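Local coordinates for protein hydrogenase maturation factor (Thermoanaerobacter tengcongensis, PDB 3VTH) that probably transfers a carbamoyl group from carbamoyl phosphate, with consumption of ATP, to the C-terminal cysteine of HypE during maturation of [NiFe]-hydrogenases, at residues A[245-248]-A[249-252]; A[337-340]-A[341-345]; A[344-347]-A[348-351]; A[430-433]-A[434-437]; A[613-616]-A[617-621]. All coordinates share one frame; numbering follows the deposited sequence. Where two conformers were deposited one is given.

Contact 1: residues A[245-248]-A[249-252]; sequences KKRY and GKPF. With APC (diphosphomethylphosphonic acid adenosyl ester), chain F.
The basic loop that follows helix 235-245 in the YrdC-like domain turns back on itself through Arg247 and Pro251, lining the pocket of the ATP analogue APC. The helix ends in a Schellman motif, with Lys246 at positive phi as its C-prime residue, and the chain then carries Arg247 toward the nucleotide. With CG opposite the backbone N (chi1 -174°) and the chain straight as far as NE, the Arg247 guanidinium reaches the carbonyl of Pro251: NH2 donates to Pro251 O at 2.7 Å in an almost linear bond (179°). The oxygen lies in the guanidinium plane, but the donor stands above the carbonyl plane. Lys250 CB lies over one face of the guanidinium, toward its rim, while O1A of APC lies over the other. Arg247 NH2 comes within 2.9 Å of O1A of APC. Two lysines reach other oxygens of the polyphosphate: Lys245 NZ bonds to O1G of APC at 3.0 Å and Lys250 NZ to O2B of APC at 2.8 Å. Pro251 meets the adenine, its CG 3.3 Å from C5 of APC. Thr328 OG1 and Ser329 O also bind Lys245 NZ and help fix its position. Three cations drawn round one polyphosphate would offset its negative charge, and the Pro251 carbonyl probably limits rotation of the arginine among them.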
# COMPACT_ATOMS: atom_id res chain seq x y z
N LYS A 245 -16.84 -16.90 -1.25
CA LYS A 245 -15.59 -16.43 -0.64
C LYS A 245 -15.70 -16.33 0.89
O LYS A 245 -14.69 -16.41 1.60
CB LYS A 245 -15.11 -15.11 -1.27
CG LYS A 245 -13.64 -14.77 -0.93
CD LYS A 245 -13.10 -13.53 -1.65
CE LYS A 245 -11.75 -13.13 -1.04
NZ LYS A 245 -11.11 -11.98 -1.76
N LYS A 246 -16.93 -16.21 1.40
CA LYS A 246 -17.20 -16.01 2.83
C LYS A 246 -16.72 -14.63 3.30
O LYS A 246 -16.26 -14.45 4.43
CB LYS A 246 -16.62 -17.16 3.69
CG LYS A 246 -17.30 -18.51 3.46
CD LYS A 246 -16.33 -19.67 3.64
CE LYS A 246 -16.93 -21.00 3.14
NZ LYS A 246 -17.79 -21.66 4.17
N ARG A 247 -16.83 -13.65 2.40
CA ARG A 247 -16.40 -12.26 2.64
C ARG A 247 -17.66 -11.40 2.61
O ARG A 247 -18.10 -10.95 1.54
CB ARG A 247 -15.45 -11.84 1.52
CG ARG A 247 -14.78 -10.49 1.66
CD ARG A 247 -13.88 -10.31 0.43
NE ARG A 247 -13.22 -9.01 0.37
CZ ARG A 247 -13.82 -7.86 0.07
NH1 ARG A 247 -15.13 -7.84 -0.16
NH2 ARG A 247 -13.13 -6.74 0.02
N TYR A 248 -18.25 -11.17 3.78
CA TYR A 248 -19.61 -10.64 3.84
C TYR A 248 -19.76 -9.14 4.05
O TYR A 248 -20.83 -8.57 3.74
CB TYR A 248 -20.43 -11.38 4.90
CG TYR A 248 -20.99 -12.70 4.42
CD1 TYR A 248 -22.08 -12.75 3.54
CD2 TYR A 248 -20.45 -13.91 4.87
CE1 TYR A 248 -22.61 -13.98 3.11
CE2 TYR A 248 -20.96 -15.14 4.45
CZ TYR A 248 -22.04 -15.16 3.57
OH TYR A 248 -22.56 -16.38 3.17
N GLY A 249 -18.73 -8.50 4.59
CA GLY A 249 -18.83 -7.08 4.94
C GLY A 249 -17.90 -6.13 4.20
O GLY A 249 -18.31 -5.03 3.83
N LYS A 250 -16.65 -6.55 4.02
CA LYS A 250 -15.65 -5.69 3.41
C LYS A 250 -16.09 -5.30 1.99
O LYS A 250 -16.53 -6.17 1.23
CB LYS A 250 -14.29 -6.39 3.33
CG LYS A 250 -13.48 -6.46 4.63
CD LYS A 250 -12.05 -6.93 4.28
CE LYS A 250 -11.15 -7.08 5.52
NZ LYS A 250 -9.85 -7.73 5.15
N PRO A 251 -15.98 -4.00 1.64
CA PRO A 251 -16.37 -3.54 0.30
C PRO A 251 -15.51 -4.15 -0.80
O PRO A 251 -14.32 -4.40 -0.59
CB PRO A 251 -16.11 -2.03 0.36
CG PRO A 251 -15.02 -1.87 1.44
CD PRO A 251 -15.35 -2.93 2.45
N PHE A 252 -16.11 -4.37 -1.96
CA PHE A 252 -15.40 -4.81 -3.15
C PHE A 252 -14.94 -3.63 -3.99
O PHE A 252 -15.73 -2.70 -4.26
CB PHE A 252 -16.32 -5.65 -4.05
CG PHE A 252 -16.58 -7.04 -3.55
CD1 PHE A 252 -15.55 -7.85 -3.08
CD2 PHE A 252 -17.86 -7.57 -3.63
CE1 PHE A 252 -15.81 -9.16 -2.65
CE2 PHE A 252 -18.12 -8.88 -3.21
CZ PHE A 252 -17.10 -9.66 -2.71
PG APC F . -9.61 -11.20 1.86
O1G APC F . -9.10 -11.35 0.44
O2G APC F . -11.12 -11.24 1.93
O3G APC F . -8.95 -12.11 2.85
PB APC F . -8.97 -8.40 1.56
O1B APC F . -7.66 -8.60 0.86
O2B APC F . -8.99 -7.26 2.56
O3B APC F . -9.23 -9.74 2.43
PA APC F . -9.98 -7.75 -1.34
O1A APC F . -11.30 -7.56 -2.04
O2A APC F . -9.02 -8.66 -2.02
C3A APC F . -10.35 -8.27 0.38
O5' APC F . -9.19 -6.34 -1.21
C5' APC F . -9.76 -5.08 -1.56
C4' APC F . -9.38 -4.07 -0.48
O4' APC F . -9.85 -2.80 -0.92
C3' APC F . -10.08 -4.40 0.84
O3' APC F . -9.22 -4.21 1.97
C2' APC F . -11.20 -3.37 0.91
O2' APC F . -11.63 -3.12 2.26
C1' APC F . -10.60 -2.20 0.14
N9 APC F . -11.72 -1.42 -0.36
C8 APC F . -12.54 -1.72 -1.41
N7 APC F . -13.50 -0.77 -1.53
C5 APC F . -13.30 0.14 -0.54
C6 APC F . -13.95 1.38 -0.08
N6 APC F . -15.03 1.88 -0.72
N1 APC F . -13.42 2.01 0.99
C2 APC F . -12.33 1.55 1.64
N3 APC F . -11.68 0.42 1.29
C4 APC F . -12.12 -0.30 0.22

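Contact 2: residues A[337-340]-A[341-345]; sequences ICKD and NEEAL
Glu343 OE1 is gripped by two successive backbone N-H groups, those of Lys339 and Asp340, just ahead of helix 341-347. The bond from Lys339 N is 2.9 Å long and nearly straight (169°), yet it meets Glu343 OE1 from above the carboxylate plane. Asp340 N gives a longer bond of 3.2 Å to Glu343 OE1, arriving on the anti side and close to that plane. The Glu343 side chain reaches back because its CG lies opposite the backbone N (chi1 176°) and the rest of the chain is extended. On the way its CG passes 3.7 Å from Cys338 SG; Cys338 CB also packs against Ala344 CB. Two bonds on OE1 should restrict the carboxylate's movement, and the N-H groups would probably favour its charged form, although the nearby Asp340 carboxylate may partly oppose this. Lys339 NZ bonds to Ile362 O; its salt bridge to Asp340 OD1 is tentative, because Asp340 was modelled in two conformers. Asn341 turns its amide elsewhere, to Asn358 O at the end of strand 354-358. The helix itself starts with Ala344 N donating to Asp340 O at 2.9 Å. Asp340 occupies the N-cap position without a capping bond from its own side chain, whereas Glu343, three residues on, returns to the N-cap amide: this is one half of a capping box, at the start of a helix in the YrdC-like domain.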
# COMPACT_ATOMS: atom_id res chain seq x y z
N ILE A 337 -3.44 -14.32 -1.46
CA ILE A 337 -3.80 -14.43 -2.88
C ILE A 337 -3.07 -15.60 -3.58
O ILE A 337 -1.86 -15.79 -3.39
CB ILE A 337 -3.54 -13.07 -3.61
CG1 ILE A 337 -4.08 -13.06 -5.04
CG2 ILE A 337 -2.01 -12.65 -3.56
CD1 ILE A 337 -3.97 -11.65 -5.71
N CYS A 338 -3.82 -16.42 -4.33
CA CYS A 338 -3.25 -17.53 -5.10
C CYS A 338 -2.37 -16.98 -6.21
O CYS A 338 -2.73 -15.99 -6.83
CB CYS A 338 -4.35 -18.37 -5.74
SG CYS A 338 -5.30 -19.34 -4.58
N LYS A 339 -1.25 -17.64 -6.47
CA LYS A 339 -0.36 -17.19 -7.55
C LYS A 339 -0.08 -18.24 -8.63
O LYS A 339 0.36 -17.88 -9.73
CB LYS A 339 0.96 -16.66 -6.98
CG LYS A 339 1.94 -17.72 -6.51
CD LYS A 339 3.34 -17.10 -6.43
CE LYS A 339 4.41 -18.14 -6.16
NZ LYS A 339 4.64 -18.94 -7.39
N ASP A 340 -0.34 -19.51 -8.36
CA ASP A 340 -0.07 -20.60 -9.29
C ASP A 340 -1.36 -21.19 -9.86
O ASP A 340 -2.37 -21.26 -9.14
CB ASP A 340 0.69 -21.71 -8.56
CG ASP A 340 2.07 -21.28 -8.09
OD1 ASP A 340 2.62 -20.30 -8.65
OD2 ASP A 340 2.61 -21.94 -7.18
N ASN A 341 -1.33 -21.64 -11.12
CA ASN A 341 -2.50 -22.28 -11.73
C ASN A 341 -3.07 -23.41 -10.88
O ASN A 341 -4.28 -23.44 -10.57
CB ASN A 341 -2.18 -22.76 -13.15
CG ASN A 341 -1.85 -21.62 -14.11
OD1 ASN A 341 -2.44 -20.55 -14.03
ND2 ASN A 341 -0.92 -21.86 -15.02
N GLU A 342 -2.20 -24.34 -10.48
CA GLU A 342 -2.63 -25.51 -9.71
C GLU A 342 -3.29 -25.12 -8.39
O GLU A 342 -4.30 -25.70 -8.00
CB GLU A 342 -1.47 -26.45 -9.42
CG GLU A 342 -1.06 -27.29 -10.59
CD GLU A 342 0.35 -27.83 -10.44
OE1 GLU A 342 1.31 -27.05 -10.62
OE2 GLU A 342 0.50 -29.04 -10.17
N GLU A 343 -2.67 -24.15 -7.71
CA GLU A 343 -3.13 -23.61 -6.44
C GLU A 343 -4.53 -23.02 -6.59
O GLU A 343 -5.43 -23.31 -5.79
CB GLU A 343 -2.12 -22.53 -5.96
CG GLU A 343 -2.49 -21.78 -4.70
CD GLU A 343 -1.49 -20.66 -4.33
OE1 GLU A 343 -0.73 -20.15 -5.20
OE2 GLU A 343 -1.50 -20.28 -3.14
N ALA A 344 -4.71 -22.21 -7.63
CA ALA A 344 -5.99 -21.55 -7.89
C ALA A 344 -7.12 -22.55 -8.16
O ALA A 344 -8.20 -22.45 -7.58
CB ALA A 344 -5.86 -20.56 -9.04
N LEU A 345 -6.86 -23.52 -9.02
CA LEU A 345 -7.87 -24.53 -9.36
C LEU A 345 -8.30 -25.37 -8.16
O LEU A 345 -9.47 -25.78 -8.05
CB LEU A 345 -7.34 -25.44 -10.47
CG LEU A 345 -7.22 -24.84 -11.87
CD1 LEU A 345 -6.28 -25.71 -12.70
CD2 LEU A 345 -8.59 -24.72 -12.56

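Contact 3: residues A[344-347]-A[348-351]; sequences ALEK and LKDI
Ala344 O accepts Leu348 N at 2.8 Å in a last helical bond, and at this C-terminal end of helix 341-347 the backbone first leaves helical geometry at Leu348. The Leu348 side chain folds close beside the same carbonyl, its CB 3.1 Å from Ala344 O, and sends CD1 to within 4.2 Å of Ala344 CB. Both residues face the sheet: Phe226 lies against Ala344, and Phe355 of strand 354-358 against Leu348. On the exposed side, Lys349 sets CG between its backbone N and carbonyl carbon (chi1 67°), which lays the start of its chain over the helix end, with CG 3.2 Å from Glu346 O. From there the extended lysine runs alongside Glu346, both side chains pointing the same way. Their charged ends form only a long salt bridge, Glu346 OE1 to Lys349 NZ at 3.7 Å, and lie on an exposed part of the surface, so the pairing is probably weak. Farther out, the chain closes a second turn with Ile351 N donating to Leu348 O, which brings the Ile351 side chain back toward Lys347 O and onto Leu228. Arg244, from helix 235-245, holds the Ile351 carbonyl in turn. A water molecule bridges two backbone groups across the turn, donating to Lys347 O at 2.7 Å and accepting from Asp350 N at 2.9 Å.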
# COMPACT_ATOMS: atom_id res chain seq x y z
N ALA A 344 -4.71 -22.21 -7.63
CA ALA A 344 -5.99 -21.55 -7.89
C ALA A 344 -7.12 -22.55 -8.16
O ALA A 344 -8.20 -22.45 -7.58
CB ALA A 344 -5.86 -20.56 -9.04
N LEU A 345 -6.86 -23.52 -9.02
CA LEU A 345 -7.87 -24.53 -9.36
C LEU A 345 -8.30 -25.37 -8.16
O LEU A 345 -9.47 -25.78 -8.05
CB LEU A 345 -7.34 -25.44 -10.47
CG LEU A 345 -7.22 -24.84 -11.87
CD1 LEU A 345 -6.28 -25.71 -12.70
CD2 LEU A 345 -8.59 -24.72 -12.56
N GLU A 346 -7.37 -25.62 -7.24
CA GLU A 346 -7.68 -26.37 -6.04
C GLU A 346 -8.37 -25.50 -4.97
O GLU A 346 -9.43 -25.87 -4.48
CB GLU A 346 -6.43 -27.06 -5.48
CG GLU A 346 -6.63 -27.97 -4.26
CD GLU A 346 -7.62 -29.11 -4.49
OE1 GLU A 346 -8.35 -29.46 -3.53
OE2 GLU A 346 -7.67 -29.68 -5.61
N LYS A 347 -7.78 -24.35 -4.64
CA LYS A 347 -8.31 -23.50 -3.57
C LYS A 347 -9.60 -22.76 -3.94
O LYS A 347 -10.41 -22.46 -3.06
CB LYS A 347 -7.24 -22.52 -3.06
CG LYS A 347 -6.14 -23.25 -2.29
CD LYS A 347 -5.06 -22.31 -1.79
CE LYS A 347 -3.96 -23.11 -1.05
NZ LYS A 347 -2.78 -22.23 -0.76
N LEU A 348 -9.79 -22.47 -5.22
CA LEU A 348 -10.96 -21.72 -5.68
C LEU A 348 -12.03 -22.60 -6.33
O LEU A 348 -12.93 -22.09 -7.00
CB LEU A 348 -10.52 -20.59 -6.62
CG LEU A 348 -9.37 -19.70 -6.11
CD1 LEU A 348 -9.03 -18.58 -7.08
CD2 LEU A 348 -9.68 -19.12 -4.72
N LYS A 349 -11.94 -23.91 -6.12
CA LYS A 349 -12.78 -24.85 -6.86
C LYS A 349 -14.26 -24.74 -6.49
O LYS A 349 -15.12 -25.05 -7.31
CB LYS A 349 -12.29 -26.29 -6.68
CG LYS A 349 -12.43 -26.83 -5.28
CD LYS A 349 -11.88 -28.23 -5.20
CE LYS A 349 -11.87 -28.70 -3.76
NZ LYS A 349 -11.97 -30.17 -3.71
N ASP A 350 -14.55 -24.29 -5.27
CA ASP A 350 -15.93 -24.12 -4.84
C ASP A 350 -16.31 -22.64 -4.84
O ASP A 350 -17.34 -22.25 -4.31
CB ASP A 350 -16.17 -24.74 -3.46
CG ASP A 350 -16.00 -26.26 -3.45
OD1 ASP A 350 -16.40 -26.94 -4.42
OD2 ASP A 350 -15.49 -26.79 -2.44
N ILE A 351 -15.46 -21.82 -5.46
CA ILE A 351 -15.68 -20.39 -5.50
C ILE A 351 -15.87 -19.91 -6.94
O ILE A 351 -16.94 -19.41 -7.28
CB ILE A 351 -14.54 -19.61 -4.80
CG1 ILE A 351 -14.35 -20.11 -3.35
CG2 ILE A 351 -14.82 -18.11 -4.83
CD1 ILE A 351 -13.17 -19.47 -2.62
O HOH W 1 -12.93 -23.49 -2.95

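Contact 4: residues A[430-433]-A[434-437]; sequences LDNE and KAFN
Glu433 and Asn437, one turn apart at the start of helix 433-449, lie side by side and point the same way, but the carboxylate and amide planes stand at right angles. Their side chains approach only loosely, Glu433 CG to Asn437 OD1 at 4.2 Å, while the backbone joins them through Asn437 N to Glu433 O at 2.8 Å. Asn432, with CG between its backbone N and carbonyl carbon (chi1 53°), swings its amide over the first turn. The amide end lies beside the N-H groups of Lys434 and Ala435; its orientation is probably reversed in the model, and once turned its oxygen may accept from them. An alanine at Asn432 would remove this amide and is likely to leave the N-H groups of Lys434 and Ala435 without a side-chain group beside them. On another side, Leu430 CD2 packs against Ala435 CB at 4.3 Å. Phe436 turns away to rest on Leu466 and Tyr470 of helix 466-473, whereas Lys434 reaches Glu335 and Pro336 in the YrdC-like domain. Phe436 N donates to Asn432 O at 3.0 Å, closing the first turn. The arrangement is that of an asparagine at the N-cap of a helix, here in the Kae1-like domain.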
# COMPACT_ATOMS: atom_id res chain seq x y z
N LEU A 430 -1.45 -10.94 10.05
CA LEU A 430 -0.69 -12.12 10.46
C LEU A 430 -1.42 -12.89 11.53
O LEU A 430 -1.03 -12.89 12.68
CB LEU A 430 0.70 -11.74 10.97
CG LEU A 430 1.70 -11.27 9.93
CD1 LEU A 430 3.12 -11.42 10.48
CD2 LEU A 430 1.54 -12.08 8.64
N ASP A 431 -2.47 -13.59 11.11
CA ASP A 431 -3.55 -14.04 11.97
C ASP A 431 -3.64 -15.56 11.96
O ASP A 431 -4.35 -16.15 12.76
CB ASP A 431 -4.85 -13.48 11.38
CG ASP A 431 -5.93 -13.26 12.42
OD1 ASP A 431 -7.07 -12.94 12.00
OD2 ASP A 431 -5.66 -13.40 13.63
N ASN A 432 -2.91 -16.18 11.04
CA ASN A 432 -2.99 -17.62 10.86
C ASN A 432 -1.72 -18.16 10.23
O ASN A 432 -0.88 -17.38 9.75
CB ASN A 432 -4.21 -17.98 10.00
CG ASN A 432 -4.23 -17.21 8.68
OD1 ASN A 432 -4.81 -16.14 8.59
ND2 ASN A 432 -3.58 -17.75 7.67
N GLU A 433 -1.63 -19.48 10.20
CA GLU A 433 -0.46 -20.22 9.76
C GLU A 433 -0.11 -19.96 8.28
O GLU A 433 1.06 -19.88 7.93
CB GLU A 433 -0.71 -21.71 9.97
CG GLU A 433 0.55 -22.56 10.02
CD GLU A 433 0.25 -24.02 10.33
OE1 GLU A 433 -0.79 -24.31 10.95
OE2 GLU A 433 1.07 -24.89 9.95
N LYS A 434 -1.14 -19.83 7.44
CA LYS A 434 -0.93 -19.64 6.00
C LYS A 434 -0.39 -18.25 5.71
O LYS A 434 0.49 -18.09 4.89
CB LYS A 434 -2.23 -19.87 5.24
CG LYS A 434 -2.51 -21.32 4.94
CD LYS A 434 -3.97 -21.49 4.61
CE LYS A 434 -4.73 -22.15 5.74
NZ LYS A 434 -4.51 -23.63 5.69
N ALA A 435 -0.92 -17.26 6.42
CA ALA A 435 -0.43 -15.89 6.32
C ALA A 435 1.02 -15.82 6.82
O ALA A 435 1.87 -15.19 6.19
CB ALA A 435 -1.31 -14.96 7.10
N PHE A 436 1.28 -16.50 7.94
CA PHE A 436 2.61 -16.52 8.52
C PHE A 436 3.64 -17.19 7.62
O PHE A 436 4.75 -16.68 7.45
CB PHE A 436 2.61 -17.17 9.91
CG PHE A 436 3.91 -17.02 10.65
CD1 PHE A 436 4.75 -18.11 10.82
CD2 PHE A 436 4.29 -15.78 11.17
CE1 PHE A 436 5.97 -17.97 11.51
CE2 PHE A 436 5.50 -15.63 11.85
CZ PHE A 436 6.33 -16.72 12.03
N ASN A 437 3.28 -18.34 7.04
CA ASN A 437 4.19 -19.04 6.12
C ASN A 437 4.59 -18.17 4.94
O ASN A 437 5.75 -18.15 4.53
CB ASN A 437 3.57 -20.35 5.60
CG ASN A 437 3.48 -21.42 6.66
OD1 ASN A 437 2.77 -22.42 6.47
ND2 ASN A 437 4.17 -21.23 7.78

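Contact 5: residues A[613-616]-A[617-621]; sequences EVLF and EGQAA. With AP2 (phosphomethylphosphonic acid adenosyl ester), chain H.
Phe616 and Gln619 make the tight part of this turn: Gln619 CB stands 3.5 Å from the centroid of the Phe616 ring, only 14° off its normal, a CH-pi contact over the face. The ring reaches this place because Phe616 CG lies between the backbone N and the carbonyl carbon (chi1 61°). A type II turn from Phe616 to Gln619 is closed by Gln619 N bonding to Phe616 O at 3.2 Å, and helix 619-626 follows. Inside, Val614 CG1 meets Ala620 CB at 3.6 Å. A serine in place of Phe616 would remove the ring over Gln619 and is likely to open a gap there and leave the Gln619 chain less firmly held. The outer side is looser: Leu615 is exposed, touching Tyr248. Toward AP2, the second bound nucleotide analogue, Glu617 CG lies 3.1 Å from the ribose O3', its OE1 in a long, weak ion pair with Arg599, and Ala621 CB lies 3.5 Å from N3 of the adenine. At Gly618, with positive phi, a side chain would jam against the preceding carbonyl O and crowd the ribose. Close van der Waals contact at Gly618 and Ala621 probably helps to shape this side of the pocket, with Glu617 beside O3'.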
# COMPACT_ATOMS: atom_id res chain seq x y z
N GLU A 613 -23.08 -4.85 15.96
CA GLU A 613 -22.06 -5.85 15.67
C GLU A 613 -21.45 -5.57 14.30
O GLU A 613 -22.13 -5.11 13.39
CB GLU A 613 -22.66 -7.26 15.71
CG GLU A 613 -23.51 -7.53 16.96
CD GLU A 613 -23.92 -8.99 17.13
OE1 GLU A 613 -25.08 -9.23 17.51
OE2 GLU A 613 -23.08 -9.88 16.87
N VAL A 614 -20.16 -5.86 14.17
CA VAL A 614 -19.44 -5.63 12.92
C VAL A 614 -18.78 -6.91 12.40
O VAL A 614 -18.48 -7.84 13.16
CB VAL A 614 -18.38 -4.49 13.04
CG1 VAL A 614 -19.05 -3.15 13.42
CG2 VAL A 614 -17.29 -4.86 14.03
N LEU A 615 -18.58 -6.95 11.08
CA LEU A 615 -18.06 -8.12 10.39
C LEU A 615 -16.56 -8.04 10.23
O LEU A 615 -15.88 -9.06 10.12
CB LEU A 615 -18.75 -8.29 9.02
CG LEU A 615 -20.29 -8.46 9.09
CD1 LEU A 615 -20.95 -8.53 7.70
CD2 LEU A 615 -20.67 -9.69 9.93
N PHE A 616 -16.03 -6.81 10.25
CA PHE A 616 -14.60 -6.58 10.17
C PHE A 616 -14.21 -5.38 11.01
O PHE A 616 -15.01 -4.48 11.23
CB PHE A 616 -14.13 -6.42 8.71
CG PHE A 616 -14.75 -5.25 7.97
CD1 PHE A 616 -15.95 -5.40 7.28
CD2 PHE A 616 -14.12 -4.01 7.94
CE1 PHE A 616 -16.52 -4.33 6.60
CE2 PHE A 616 -14.69 -2.92 7.25
CZ PHE A 616 -15.89 -3.09 6.58
N GLU A 617 -12.97 -5.38 11.48
CA GLU A 617 -12.43 -4.33 12.34
C GLU A 617 -12.49 -2.98 11.60
O GLU A 617 -12.01 -2.86 10.48
CB GLU A 617 -10.99 -4.70 12.71
CG GLU A 617 -10.23 -3.72 13.62
CD GLU A 617 -10.47 -3.95 15.11
OE1 GLU A 617 -11.58 -3.64 15.60
OE2 GLU A 617 -9.52 -4.42 15.80
N GLY A 618 -13.10 -1.98 12.22
CA GLY A 618 -13.14 -0.65 11.64
C GLY A 618 -14.40 -0.36 10.84
O GLY A 618 -14.65 0.78 10.47
N GLN A 619 -15.19 -1.40 10.57
CA GLN A 619 -16.41 -1.24 9.79
C GLN A 619 -17.30 -0.14 10.35
O GLN A 619 -17.79 0.71 9.60
CB GLN A 619 -17.19 -2.56 9.70
CG GLN A 619 -18.53 -2.44 8.95
CD GLN A 619 -19.26 -3.76 8.80
OE1 GLN A 619 -20.05 -3.94 7.86
NE2 GLN A 619 -19.03 -4.67 9.71
N ALA A 620 -17.50 -0.16 11.66
CA ALA A 620 -18.40 0.80 12.29
C ALA A 620 -17.84 2.21 12.17
O ALA A 620 -18.57 3.15 11.94
CB ALA A 620 -18.65 0.43 13.76
N ALA A 621 -16.52 2.36 12.26
CA ALA A 621 -15.94 3.70 12.11
C ALA A 621 -16.09 4.25 10.68
O ALA A 621 -16.34 5.44 10.49
CB ALA A 621 -14.48 3.73 12.59
PB AP2 H . -4.20 -1.06 15.31
O1B AP2 H . -5.46 -0.36 15.75
O2B AP2 H . -2.91 -0.34 15.55
O3B AP2 H . -4.19 -2.52 15.71
C3A AP2 H . -4.40 -1.11 13.51
PA AP2 H . -4.33 0.50 12.68
O1A AP2 H . -4.28 0.07 11.22
O2A AP2 H . -3.31 1.48 13.20
O5' AP2 H . -5.77 1.18 13.00
C5' AP2 H . -6.92 0.60 12.39
C4' AP2 H . -8.10 1.18 13.15
O4' AP2 H . -8.28 2.54 12.77
C3' AP2 H . -9.40 0.49 12.80
O3' AP2 H . -9.52 -0.75 13.51
C2' AP2 H . -10.39 1.56 13.24
O2' AP2 H . -10.55 1.41 14.66
C1' AP2 H . -9.67 2.87 12.90
N9 AP2 H . -10.27 3.37 11.63
C8 AP2 H . -10.22 2.79 10.40
N7 AP2 H . -10.93 3.51 9.48
C5 AP2 H . -11.44 4.58 10.12
C6 AP2 H . -12.29 5.74 9.75
N6 AP2 H . -12.73 5.91 8.48
N1 AP2 H . -12.61 6.62 10.73
C2 AP2 H . -12.17 6.49 12.00
N3 AP2 H . -11.41 5.45 12.41
C4 AP2 H . -11.02 4.48 11.53

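All five contacts are partly buried; contacts 3 and 4 carry the most exposed residues, among them Glu346, Lys347 and Lys349, and Glu433, Lys434 and Asn437. Contacts 2 and 3 sit at the two ends of helix 341-347 and share Ala344 and Leu345, the first held by a carboxylate, the second by backbone and water. Contact 4 begins a helix in another domain, where the N-cap asparagine lies beside the first N-H groups, its bonds undecided. Contacts 1 and 5 touch across domains, Gly249 C lying 3.3 Å from Phe616 CE1; each lines one nucleotide pocket, contact 1 with cations, two of them buried, contact 5 with a glutamate and small residues. Ile351 of contact 3 packs on Lys245 of contact 1.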